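Local atomic coordinates of fatty Acyl-Adenylate Ligase (Escherichia coli, PDB entry 3PBK), a protein that belongs to the AMP-binding enzyme family of the ANL superfamily, with a large N-terminal body and a small C-terminal lobe. Residues P13-F19 against V240-L244; L22-D27 against F91-Y95; I504-I508 against P540-P544. All blocks are in the same frame, centred on the assembly; numbering follows the deposited sequence.

Contact 1: P13-F19 against V240-L244; sequences PMRYADF and VATQL
The first modelled residues, P13-F19, run as irregular coil across the C-terminal end of helix 229-241, where V240-L244 leaves the helix. The closest CA pairs are A17 with A241 (4.8 Å) and Y16 with T242 (5.4 Å). Y16 (phi/psi -95/71) is the centre of an inverse gamma turn, closed by a weak bond of A17 N to R15 O (3.2 Å). The same A17 N donates to A241 O across the contact (3.1 Å, 140°); R15 O and A241 O, both acceptors, lie 3.0 Å apart, consistent with their sharing this N-H. A17 (62/11) and Q243 (50/35) both take left-handed backbone angles. Selenomethionine M14 is fully extended (ttt): its CB sets off sideways, but the chain end reaches inward and puts CE 3.3 Å from T242 CG2. Q243, chi1 -38°, points toward the coil and lies against M14 and R15. F19, also near chi1 -38°, has CB directed inward and offers its ring edge, CE2 sitting 3.9 Å from A241 O. A17 CB meets A241 CB at 4.1 Å. R15 (m, t, p) instead bends back over its own segment, its NE forming a salt bridge with D18 OD2 (3.4 Å) that includes a weak hydrogen bond. This local packing lays the N-terminal coil on the end of helix 229-241. Around it, helix 197-211 packs against Y16, A17 and T242 through S208 and L204, Y16 O bonds to R205 and Y16 OH to L214 O, and Y28 of helix 22-29 receives R15 in a cation-pi contact.

Contact 2: L22-D27 against F91-Y95; sequences LVDALD and FACQY
This is a buried helix-helix contact in the N-terminal body, between the first turns of helix 22-29 and the last turn of helix 84-95. The short axes of L22-D27 and F91-Y95 approach to 10.0 Å and cross at -117°, and the nearest CA pair is V23 with Y95 (6.4 Å). Both segments are regular helix, with L26 N to L22 O (2.9 Å) and Y95 N to F91 O (2.9 Å). Y95 (chi1 -84°, m) extends between the helices: V23 CG2 (V23 t) sits over one ring face, 3.8 Å from the centroid and 29° off the normal, a CH-pi contact, while Y95 OH donates to D27 OD1 (2.8 Å). D27 is also in salt bridges with R171 and K55, so the hydroxyl joins an existing charge cluster. L26 (t, p) packs against both rings, its CD2 lying 3.9 Å from Y95 CE1 and 3.5 Å from F91 CD1. V23 CG2 also meets Q94 CB at 3.9 Å. Further out, F91 (m) packs on L236, L237 and V240. Because helix 84-95 connects the adjacent parallel strands 75-79 and 99-103, the N-terminal helix here packs on the helix of a beta-alpha-beta crossover.

Contact 3: I504-I508 against P540-P544; sequences IQCRI and PHSIP
Q505 lays its side chain across the backbone of H541-I543, at the C-terminal ends of strands 500-505 and 533-538 in the small mixed sheet of the C-terminal lobe, where these two strands pair in parallel and helix 511-529 completes a beta-alpha-beta crossover. Both segments have just left, or are leaving, those strands. P540-P544 has doubled back, so its direction from CA 540 to CA 543 is 176° from that of CA 505 to CA 507. The nearest CA pair is Q505 with P540, 5.2 Å. Q505 (p, t) reaches with OE1 to two successive amides, S542 N at 3.1 Å and I543 N at 3.4 Å, both weak hydrogen bonds, and OE1 also lies 3.0 Å from I543 CG1. Its NE2 bonds to D489, so both ends of the amide have partners. A cis peptide joins P540 to H541 within this reversal. The proline ring packs on the loop just after the strand: C506 O comes 3.4 Å from P540 CD, and R507 CG (chi1 m) touches P540 CG at 3.6 Å.

Overall arrangement
From its modelled start at P13, the chain enters contact 1 and then helix 22-29. Contact 2 joins that helix to helix 84-95, and its loop is nested inside the far longer one that contact 1 closes on returning at V240-L244. The two are neighbours in space as well, with centres 13 Å apart: F19 CD2 lies 3.5 Å from A25 CA, and V240 CG1 is 4.0 Å from F91 CZ. Together they tie the N-terminal coil and helix to two helices of the large body. Contact 3 follows in series, a short separate loop within the C-terminal lobe, its centre 44 Å from contact 1 and 43 Å from contact 2, across the chain's centre.

Contact 1: P13-F19 against V240-L244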
ATOM      1  N   PRO A  13       5.639  29.673   2.811  1.00 28.37           N
ATOM      2  CA  PRO A  13       4.416  29.998   2.045  1.00 28.54           C
ATOM      3  C   PRO A  13       3.926  28.774   1.280  1.00 28.56           C
ATOM      4  O   PRO A  13       4.517  28.427   0.261  1.00 28.09           O
ATOM      5  CB  PRO A  13       4.873  31.092   1.062  1.00 25.61           C
ATOM      6  CG  PRO A  13       6.182  31.598   1.624  1.00 28.84           C
ATOM      7  CD  PRO A  13       6.813  30.426   2.344  1.00 28.85           C
HETATM    8  N   MSE A  14       2.861  28.132   1.759  1.00 27.57           N
HETATM    9  CA  MSE A  14       2.507  26.787   1.302  1.00 26.38           C
HETATM   10  C   MSE A  14       2.016  26.683  -0.146  1.00 26.59           C
HETATM   11  O   MSE A  14       1.286  27.549  -0.633  1.00 27.20           O
HETATM   12  CB  MSE A  14       1.481  26.174   2.244  1.00 27.50           C
HETATM   13  CG  MSE A  14       1.172  24.706   1.971  1.00 29.42           C
HETATM   14 SE   MSE A  14      -0.004  23.898   3.333  1.00 44.07          SE
HETATM   15  CE  MSE A  14      -0.432  22.243   2.374  1.00 27.51           C
ATOM     16  N   ARG A  15       2.429  25.617  -0.831  1.00 25.24           N
ATOM     17  CA  ARG A  15       1.940  25.324  -2.176  1.00 24.61           C
ATOM     18  C   ARG A  15       1.551  23.860  -2.273  1.00 24.75           C
ATOM     19  O   ARG A  15       2.297  22.981  -1.830  1.00 24.26           O
ATOM     20  CB  ARG A  15       2.982  25.659  -3.233  1.00 24.20           C
ATOM     21  CG  ARG A  15       3.257  27.137  -3.381  1.00 25.05           C
ATOM     22  CD  ARG A  15       4.176  27.398  -4.555  1.00 24.76           C
ATOM     23  NE  ARG A  15       3.679  26.772  -5.776  1.00 25.43           N
ATOM     24  CZ  ARG A  15       4.279  26.883  -6.956  1.00 25.28           C
ATOM     25  NH1 ARG A  15       5.392  27.598  -7.042  1.00 25.40           N
ATOM     26  NH2 ARG A  15       3.778  26.293  -8.040  1.00 23.87           N
ATOM     27  N   TYR A  16       0.384  23.603  -2.861  1.00 24.16           N
ATOM     28  CA  TYR A  16      -0.223  22.277  -2.819  1.00 23.24           C
ATOM     29  C   TYR A  16       0.099  21.422  -4.031  1.00 22.45           C
ATOM     30  O   TYR A  16      -0.779  21.153  -4.848  1.00 22.30           O
ATOM     31  CB  TYR A  16      -1.743  22.387  -2.683  1.00 23.17           C
ATOM     32  CG  TYR A  16      -2.221  22.808  -1.311  1.00 24.56           C
ATOM     33  CD1 TYR A  16      -1.806  24.010  -0.752  1.00 26.81           C
ATOM     34  CD2 TYR A  16      -3.105  22.017  -0.582  1.00 24.62           C
ATOM     35  CE1 TYR A  16      -2.246  24.412   0.499  1.00 26.93           C
ATOM     36  CE2 TYR A  16      -3.551  22.410   0.675  1.00 25.25           C
ATOM     37  CZ  TYR A  16      -3.116  23.612   1.205  1.00 26.69           C
ATOM     38  OH  TYR A  16      -3.536  24.023   2.446  1.00 27.14           O
ATOM     39  N   ALA A  17       1.347  20.982  -4.136  1.00 21.35           N
ATOM     40  CA  ALA A  17       1.750  20.129  -5.245  1.00 21.74           C
ATOM     41  C   ALA A  17       1.591  20.835  -6.616  1.00 23.29           C
ATOM     42  O   ALA A  17       1.679  20.199  -7.672  1.00 22.71           O
ATOM     43  CB  ALA A  17       0.979  18.810  -5.197  1.00 19.61           C
ATOM     44  N   ASP A  18       1.344  22.147  -6.562  1.00 23.38           N
ATOM     45  CA  ASP A  18       1.349  23.081  -7.695  1.00 22.40           C
ATOM     46  C   ASP A  18       2.226  22.785  -8.902  1.00 23.10           C
ATOM     47  O   ASP A  18       1.965  23.298  -9.983  1.00 23.31           O
ATOM     48  CB  ASP A  18       1.842  24.424  -7.191  1.00 23.11           C
ATOM     49  CG  ASP A  18       0.739  25.303  -6.732  1.00 26.04           C
ATOM     50  OD1 ASP A  18       0.050  25.872  -7.605  1.00 27.19           O
ATOM     51  OD2 ASP A  18       0.564  25.436  -5.498  1.00 28.41           O
ATOM     52  N   PHE A  19       3.289  22.013  -8.714  1.00 22.85           N
ATOM     53  CA  PHE A  19       4.367  21.940  -9.697  1.00 22.39           C
ATOM     54  C   PHE A  19       4.189  20.931 -10.822  1.00 22.47           C
ATOM     55  O   PHE A  19       3.454  19.945 -10.689  1.00 21.80           O
ATOM     56  CB  PHE A  19       5.686  21.681  -8.979  1.00 22.47           C
ATOM     57  CG  PHE A  19       5.794  22.410  -7.693  1.00 22.69           C
ATOM     58  CD1 PHE A  19       6.342  23.677  -7.650  1.00 22.79           C
ATOM     59  CD2 PHE A  19       5.307  21.847  -6.530  1.00 22.26           C
ATOM     60  CE1 PHE A  19       6.431  24.360  -6.472  1.00 22.72           C
ATOM     61  CE2 PHE A  19       5.390  22.521  -5.350  1.00 23.07           C
ATOM     62  CZ  PHE A  19       5.952  23.786  -5.319  1.00 23.85           C
ATOM     63  N   VAL A 240       7.129  16.368   0.538  1.00 20.20           N
ATOM     64  CA  VAL A 240       8.054  17.153  -0.260  1.00 20.31           C
ATOM     65  C   VAL A 240       7.330  18.176  -1.130  1.00 21.02           C
ATOM     66  O   VAL A 240       7.795  19.309  -1.292  1.00 22.21           O
ATOM     67  CB  VAL A 240       8.925  16.252  -1.129  1.00 20.34           C
ATOM     68  CG1 VAL A 240       9.490  17.025  -2.289  1.00 20.52           C
ATOM     69  CG2 VAL A 240      10.041  15.645  -0.289  1.00 20.76           C
ATOM     70  N   ALA A 241       6.184  17.783  -1.676  1.00 21.01           N
ATOM     71  CA  ALA A 241       5.436  18.639  -2.600  1.00 21.22           C
ATOM     72  C   ALA A 241       4.568  19.642  -1.852  1.00 21.16           C
ATOM     73  O   ALA A 241       3.854  20.447  -2.444  1.00 21.15           O
ATOM     74  CB  ALA A 241       4.586  17.787  -3.515  1.00 20.16           C
ATOM     75  N   THR A 242       4.659  19.587  -0.534  1.00 21.59           N
ATOM     76  CA  THR A 242       3.773  20.335   0.329  1.00 21.75           C
ATOM     77  C   THR A 242       4.620  21.111   1.335  1.00 21.64           C
ATOM     78  O   THR A 242       4.105  21.828   2.190  1.00 22.60           O
ATOM     79  CB  THR A 242       2.793  19.362   1.022  1.00 22.24           C
ATOM     80  OG1 THR A 242       1.881  18.820   0.048  1.00 21.26           O
ATOM     81  CG2 THR A 242       2.005  20.062   2.089  1.00 23.92           C
ATOM     82  N   GLN A 243       5.934  20.977   1.197  1.00 20.96           N
ATOM     83  CA  GLN A 243       6.886  21.628   2.081  1.00 21.38           C
ATOM     84  C   GLN A 243       6.553  21.404   3.540  1.00 21.93           C
ATOM     85  O   GLN A 243       6.772  22.289   4.366  1.00 22.50           O
ATOM     86  CB  GLN A 243       6.960  23.122   1.807  1.00 21.44           C
ATOM     87  CG  GLN A 243       6.860  23.470   0.359  1.00 21.79           C
ATOM     88  CD  GLN A 243       5.495  23.991   0.018  1.00 23.90           C
ATOM     89  OE1 GLN A 243       4.924  23.654  -1.020  1.00 24.77           O
ATOM     90  NE2 GLN A 243       4.945  24.812   0.906  1.00 24.79           N
ATOM     91  N   LEU A 244       6.031  20.213   3.837  1.00 22.31           N
ATOM     92  CA  LEU A 244       5.655  19.781   5.189  1.00 21.72           C
ATOM     93  C   LEU A 244       6.646  18.775   5.765  1.00 21.17           C
ATOM     94  O   LEU A 244       7.117  17.890   5.065  1.00 21.86           O
ATOM     95  CB  LEU A 244       4.274  19.124   5.167  1.00 21.54           C
ATOM     96  CG  LEU A 244       3.043  20.011   4.998  1.00 21.94           C
ATOM     97  CD1 LEU A 244       1.796  19.252   5.398  1.00 21.93           C
ATOM     98  CD2 LEU A 244       3.175  21.275   5.821  1.00 22.72           C
TER

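Contact 2: L22-D27 against F91-Y95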
ATOM      1  N   LEU A  22       8.612  16.751 -10.226  1.00 22.64           N
ATOM      2  CA  LEU A  22       9.077  16.479  -8.855  1.00 22.59           C
ATOM      3  C   LEU A  22      10.295  17.312  -8.485  1.00 22.11           C
ATOM      4  O   LEU A  22      10.468  17.702  -7.335  1.00 22.05           O
ATOM      5  CB  LEU A  22       9.396  14.991  -8.661  1.00 21.65           C
ATOM      6  CG  LEU A  22       8.240  14.057  -8.302  1.00 20.41           C
ATOM      7  CD1 LEU A  22       8.610  12.613  -8.580  1.00 19.09           C
ATOM      8  CD2 LEU A  22       7.849  14.240  -6.864  1.00 18.99           C
ATOM      9  N   VAL A  23      11.145  17.571  -9.468  1.00 23.08           N
ATOM     10  CA  VAL A  23      12.310  18.408  -9.253  1.00 24.24           C
ATOM     11  C   VAL A  23      11.872  19.850  -8.983  1.00 24.76           C
ATOM     12  O   VAL A  23      12.360  20.490  -8.050  1.00 25.19           O
ATOM     13  CB  VAL A  23      13.280  18.330 -10.437  1.00 24.85           C
ATOM     14  CG1 VAL A  23      14.265  19.497 -10.397  1.00 26.74           C
ATOM     15  CG2 VAL A  23      13.999  16.988 -10.427  1.00 23.15           C
ATOM     16  N   ASP A  24      10.940  20.358  -9.781  1.00 23.81           N
ATOM     17  CA  ASP A  24      10.315  21.628  -9.448  1.00 23.80           C
ATOM     18  C   ASP A  24       9.807  21.591  -8.016  1.00 22.96           C
ATOM     19  O   ASP A  24      10.131  22.449  -7.210  1.00 23.71           O
ATOM     20  CB  ASP A  24       9.154  21.914 -10.389  1.00 24.39           C
ATOM     21  CG  ASP A  24       9.614  22.250 -11.786  1.00 26.15           C
ATOM     22  OD1 ASP A  24      10.622  22.980 -11.909  1.00 28.23           O
ATOM     23  OD2 ASP A  24       8.972  21.792 -12.760  1.00 26.78           O
ATOM     24  N   ALA A  25       9.009  20.587  -7.700  1.00 22.49           N
ATOM     25  CA  ALA A  25       8.466  20.462  -6.361  1.00 23.06           C
ATOM     26  C   ALA A  25       9.561  20.621  -5.298  1.00 23.51           C
ATOM     27  O   ALA A  25       9.463  21.481  -4.424  1.00 24.03           O
ATOM     28  CB  ALA A  25       7.734  19.134  -6.204  1.00 22.48           C
ATOM     29  N   LEU A  26      10.606  19.809  -5.377  1.00 22.38           N
ATOM     30  CA  LEU A  26      11.645  19.835  -4.361  1.00 22.52           C
ATOM     31  C   LEU A  26      12.425  21.147  -4.365  1.00 23.35           C
ATOM     32  O   LEU A  26      12.894  21.601  -3.322  1.00 23.35           O
ATOM     33  CB  LEU A  26      12.601  18.654  -4.538  1.00 23.72           C
ATOM     34  CG  LEU A  26      13.883  18.690  -3.703  1.00 23.47           C
ATOM     35  CD1 LEU A  26      13.549  18.864  -2.240  1.00 23.93           C
ATOM     36  CD2 LEU A  26      14.689  17.436  -3.918  1.00 23.54           C
ATOM     37  N   ASP A  27      12.580  21.741  -5.542  1.00 23.12           N
ATOM     38  CA  ASP A  27      13.290  23.004  -5.659  1.00 23.27           C
ATOM     39  C   ASP A  27      12.633  24.037  -4.774  1.00 23.49           C
ATOM     40  O   ASP A  27      13.307  24.824  -4.113  1.00 23.80           O
ATOM     41  CB  ASP A  27      13.276  23.494  -7.101  1.00 24.02           C
ATOM     42  CG  ASP A  27      14.513  23.086  -7.866  1.00 26.31           C
ATOM     43  OD1 ASP A  27      15.377  22.388  -7.285  1.00 27.21           O
ATOM     44  OD2 ASP A  27      14.629  23.472  -9.045  1.00 25.80           O
ATOM     45  N   PHE A  91      15.900  11.050  -5.326  1.00 22.35           N
ATOM     46  CA  PHE A  91      15.858  12.352  -5.992  1.00 23.29           C
ATOM     47  C   PHE A  91      17.085  12.593  -6.872  1.00 23.44           C
ATOM     48  O   PHE A  91      17.010  13.263  -7.905  1.00 22.96           O
ATOM     49  CB  PHE A  91      15.678  13.477  -4.973  1.00 23.63           C
ATOM     50  CG  PHE A  91      14.254  13.678  -4.559  1.00 23.36           C
ATOM     51  CD1 PHE A  91      13.406  14.473  -5.319  1.00 23.28           C
ATOM     52  CD2 PHE A  91      13.751  13.056  -3.431  1.00 21.82           C
ATOM     53  CE1 PHE A  91      12.090  14.656  -4.949  1.00 22.29           C
ATOM     54  CE2 PHE A  91      12.435  13.235  -3.057  1.00 21.20           C
ATOM     55  CZ  PHE A  91      11.603  14.036  -3.816  1.00 21.81           C
ATOM     56  N   ALA A  92      18.213  12.040  -6.450  1.00 23.19           N
ATOM     57  CA  ALA A  92      19.385  12.021  -7.291  1.00 23.86           C
ATOM     58  C   ALA A  92      18.986  11.445  -8.643  1.00 23.54           C
ATOM     59  O   ALA A  92      19.489  11.865  -9.681  1.00 24.79           O
ATOM     60  CB  ALA A  92      20.477  11.192  -6.653  1.00 24.48           C
ATOM     61  N   CYS A  93      18.067  10.489  -8.637  1.00 22.23           N
ATOM     62  CA  CYS A  93      17.616   9.903  -9.885  1.00 21.77           C
ATOM     63  C   CYS A  93      16.779  10.878 -10.691  1.00 22.80           C
ATOM     64  O   CYS A  93      16.961  11.012 -11.902  1.00 22.74           O
ATOM     65  CB  CYS A  93      16.835   8.630  -9.627  1.00 20.80           C
ATOM     66  SG  CYS A  93      17.914   7.228  -9.405  1.00 21.89           S
ATOM     67  N   GLN A  94      15.863  11.556 -10.008  1.00 23.18           N
ATOM     68  CA  GLN A  94      14.968  12.507 -10.645  1.00 22.40           C
ATOM     69  C   GLN A  94      15.753  13.593 -11.361  1.00 23.12           C
ATOM     70  O   GLN A  94      15.469  13.902 -12.519  1.00 23.56           O
ATOM     71  CB  GLN A  94      14.041  13.137  -9.603  1.00 22.66           C
ATOM     72  CG  GLN A  94      13.146  12.146  -8.886  1.00 21.58           C
ATOM     73  CD  GLN A  94      12.397  11.253  -9.850  1.00 20.59           C
ATOM     74  OE1 GLN A  94      12.397  10.038  -9.702  1.00 20.31           O
ATOM     75  NE2 GLN A  94      11.758  11.851 -10.850  1.00 20.36           N
ATOM     76  N   TYR A  95      16.736  14.162 -10.660  1.00 24.03           N
ATOM     77  CA  TYR A  95      17.561  15.267 -11.157  1.00 24.28           C
ATOM     78  C   TYR A  95      18.459  14.848 -12.305  1.00 24.28           C
ATOM     79  O   TYR A  95      18.761  15.640 -13.195  1.00 25.09           O
ATOM     80  CB  TYR A  95      18.429  15.823 -10.028  1.00 25.34           C
ATOM     81  CG  TYR A  95      17.725  16.840  -9.166  1.00 26.92           C
ATOM     82  CD1 TYR A  95      16.644  16.481  -8.370  1.00 26.23           C
ATOM     83  CD2 TYR A  95      18.141  18.164  -9.147  1.00 28.87           C
ATOM     84  CE1 TYR A  95      15.994  17.416  -7.584  1.00 25.93           C
ATOM     85  CE2 TYR A  95      17.497  19.107  -8.359  1.00 28.46           C
ATOM     86  CZ  TYR A  95      16.428  18.724  -7.583  1.00 26.59           C
ATOM     87  OH  TYR A  95      15.796  19.661  -6.807  1.00 26.66           O
TER

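Contact 3: I504-I508 against P540-P544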
ATOM      1  N   ILE A 504      -5.560 -21.564   7.790  1.00 27.28           N
ATOM      2  CA  ILE A 504      -5.278 -20.790   8.992  1.00 28.18           C
ATOM      3  C   ILE A 504      -3.866 -21.092   9.489  1.00 29.98           C
ATOM      4  O   ILE A 504      -3.542 -22.231   9.833  1.00 29.50           O
ATOM      5  CB  ILE A 504      -6.282 -21.090  10.127  1.00 26.99           C
ATOM      6  CG1 ILE A 504      -7.720 -20.943   9.634  1.00 25.75           C
ATOM      7  CG2 ILE A 504      -6.034 -20.177  11.315  1.00 26.38           C
ATOM      8  CD1 ILE A 504      -8.754 -21.198  10.702  1.00 24.78           C
ATOM      9  N   GLN A 505      -3.023 -20.067   9.505  1.00 30.94           N
ATOM     10  CA  GLN A 505      -1.695 -20.200  10.059  1.00 32.57           C
ATOM     11  C   GLN A 505      -1.825 -19.814  11.511  1.00 31.69           C
ATOM     12  O   GLN A 505      -2.361 -18.754  11.820  1.00 30.56           O
ATOM     13  CB  GLN A 505      -0.712 -19.277   9.340  1.00 35.69           C
ATOM     14  CG  GLN A 505      -0.958 -17.804   9.574  1.00 35.07           C
ATOM     15  CD  GLN A 505       0.120 -16.940   8.957  1.00 40.30           C
ATOM     16  OE1 GLN A 505       0.837 -17.375   8.050  1.00 44.16           O
ATOM     17  NE2 GLN A 505       0.243 -15.703   9.444  1.00 38.26           N
ATOM     18  N   CYS A 506      -1.361 -20.682  12.405  1.00 32.64           N
ATOM     19  CA  CYS A 506      -1.548 -20.448  13.832  1.00 33.03           C
ATOM     20  C   CYS A 506      -0.519 -21.149  14.712  1.00 32.85           C
ATOM     21  O   CYS A 506       0.141 -22.106  14.295  1.00 33.38           O
ATOM     22  CB  CYS A 506      -2.935 -20.916  14.244  1.00 32.56           C
ATOM     23  SG  CYS A 506      -3.114 -22.681  13.980  1.00 35.59           S
ATOM     24  N   ARG A 507      -0.421 -20.670  15.948  1.00 32.05           N
ATOM     25  CA  ARG A 507       0.531 -21.189  16.922  1.00 32.17           C
ATOM     26  C   ARG A 507      -0.123 -22.163  17.923  1.00 31.38           C
ATOM     27  O   ARG A 507       0.406 -22.390  19.016  1.00 30.98           O
ATOM     28  CB  ARG A 507       1.204 -20.025  17.668  1.00 31.16           C
ATOM     29  CG  ARG A 507       2.092 -19.135  16.804  1.00 31.20           C
ATOM     30  CD  ARG A 507       2.422 -17.820  17.505  1.00 30.85           C
ATOM     31  NE  ARG A 507       3.197 -16.928  16.641  1.00 36.01           N
ATOM     32  CZ  ARG A 507       3.455 -15.650  16.916  1.00 37.43           C
ATOM     33  NH1 ARG A 507       2.994 -15.110  18.041  1.00 36.03           N
ATOM     34  NH2 ARG A 507       4.172 -14.907  16.071  1.00 35.49           N
ATOM     35  N   ILE A 508      -1.263 -22.742  17.554  1.00 30.78           N
ATOM     36  CA  ILE A 508      -1.958 -23.661  18.454  1.00 30.86           C
ATOM     37  C   ILE A 508      -1.260 -25.012  18.485  1.00 31.10           C
ATOM     38  O   ILE A 508      -1.317 -25.777  17.529  1.00 30.58           O
ATOM     39  CB  ILE A 508      -3.437 -23.850  18.062  1.00 30.71           C
ATOM     40  CG1 ILE A 508      -4.207 -22.544  18.244  1.00 30.55           C
ATOM     41  CG2 ILE A 508      -4.076 -24.938  18.900  1.00 30.29           C
ATOM     42  CD1 ILE A 508      -5.498 -22.469  17.454  1.00 30.34           C
ATOM     43  N   PRO A 540       3.068 -21.245  11.596  1.00 39.45           N
ATOM     44  CA  PRO A 540       3.329 -19.827  11.359  1.00 42.24           C
ATOM     45  C   PRO A 540       4.798 -19.606  11.033  1.00 46.36           C
ATOM     46  O   PRO A 540       5.647 -20.359  11.518  1.00 46.96           O
ATOM     47  CB  PRO A 540       3.005 -19.213  12.712  1.00 39.72           C
ATOM     48  CG  PRO A 540       3.535 -20.251  13.685  1.00 37.45           C
ATOM     49  CD  PRO A 540       3.302 -21.610  13.006  1.00 37.78           C
ATOM     50  N   HIS A 541       5.094 -18.629  10.184  1.00 48.56           N
ATOM     51  CA  HIS A 541       4.088 -17.973   9.366  1.00 48.53           C
ATOM     52  C   HIS A 541       4.235 -18.621   8.000  1.00 49.02           C
ATOM     53  O   HIS A 541       5.290 -18.541   7.368  1.00 49.47           O
ATOM     54  CB  HIS A 541       4.323 -16.456   9.301  1.00 52.42           C
ATOM     55  CG  HIS A 541       5.747 -16.068   9.019  1.00 58.14           C
ATOM     56  ND1 HIS A 541       6.791 -16.388   9.864  1.00 58.12           N
ATOM     57  CD2 HIS A 541       6.296 -15.372   7.992  1.00 58.34           C
ATOM     58  CE1 HIS A 541       7.921 -15.918   9.364  1.00 57.54           C
ATOM     59  NE2 HIS A 541       7.647 -15.296   8.230  1.00 59.64           N
ATOM     60  N   SER A 542       3.181 -19.285   7.552  1.00 47.13           N
ATOM     61  CA  SER A 542       3.323 -20.231   6.461  1.00 47.09           C
ATOM     62  C   SER A 542       2.648 -19.820   5.145  1.00 47.54           C
ATOM     63  O   SER A 542       2.789 -20.510   4.128  1.00 45.14           O
ATOM     64  CB  SER A 542       2.868 -21.614   6.946  1.00 42.70           C
ATOM     65  OG  SER A 542       1.936 -22.216   6.077  1.00 44.46           O
ATOM     66  N   ILE A 543       1.961 -18.675   5.155  1.00 49.94           N
ATOM     67  CA  ILE A 543       1.123 -18.258   4.013  1.00 50.00           C
ATOM     68  C   ILE A 543       1.492 -16.959   3.246  1.00 51.17           C
ATOM     69  O   ILE A 543       0.757 -16.581   2.332  1.00 50.37           O
ATOM     70  CB  ILE A 543      -0.370 -18.136   4.445  1.00 47.01           C
ATOM     71  CG1 ILE A 543      -0.560 -16.950   5.394  1.00 44.76           C
ATOM     72  CG2 ILE A 543      -0.870 -19.429   5.103  1.00 43.71           C
ATOM     73  CD1 ILE A 543      -1.822 -17.038   6.226  1.00 39.45           C
ATOM     74  N   PRO A 544       2.646 -16.325   3.566  1.00 53.60           N
ATOM     75  CA  PRO A 544       3.006 -14.919   3.289  1.00 53.61           C
ATOM     76  C   PRO A 544       2.190 -14.099   2.266  1.00 52.34           C
ATOM     77  O   PRO A 544       1.314 -14.594   1.551  1.00 50.24           O
ATOM     78  CB  PRO A 544       4.472 -15.026   2.859  1.00 54.15           C
ATOM     79  CG  PRO A 544       5.003 -16.105   3.739  1.00 55.40           C
ATOM     80  CD  PRO A 544       3.852 -17.098   3.933  1.00 53.85           C
TER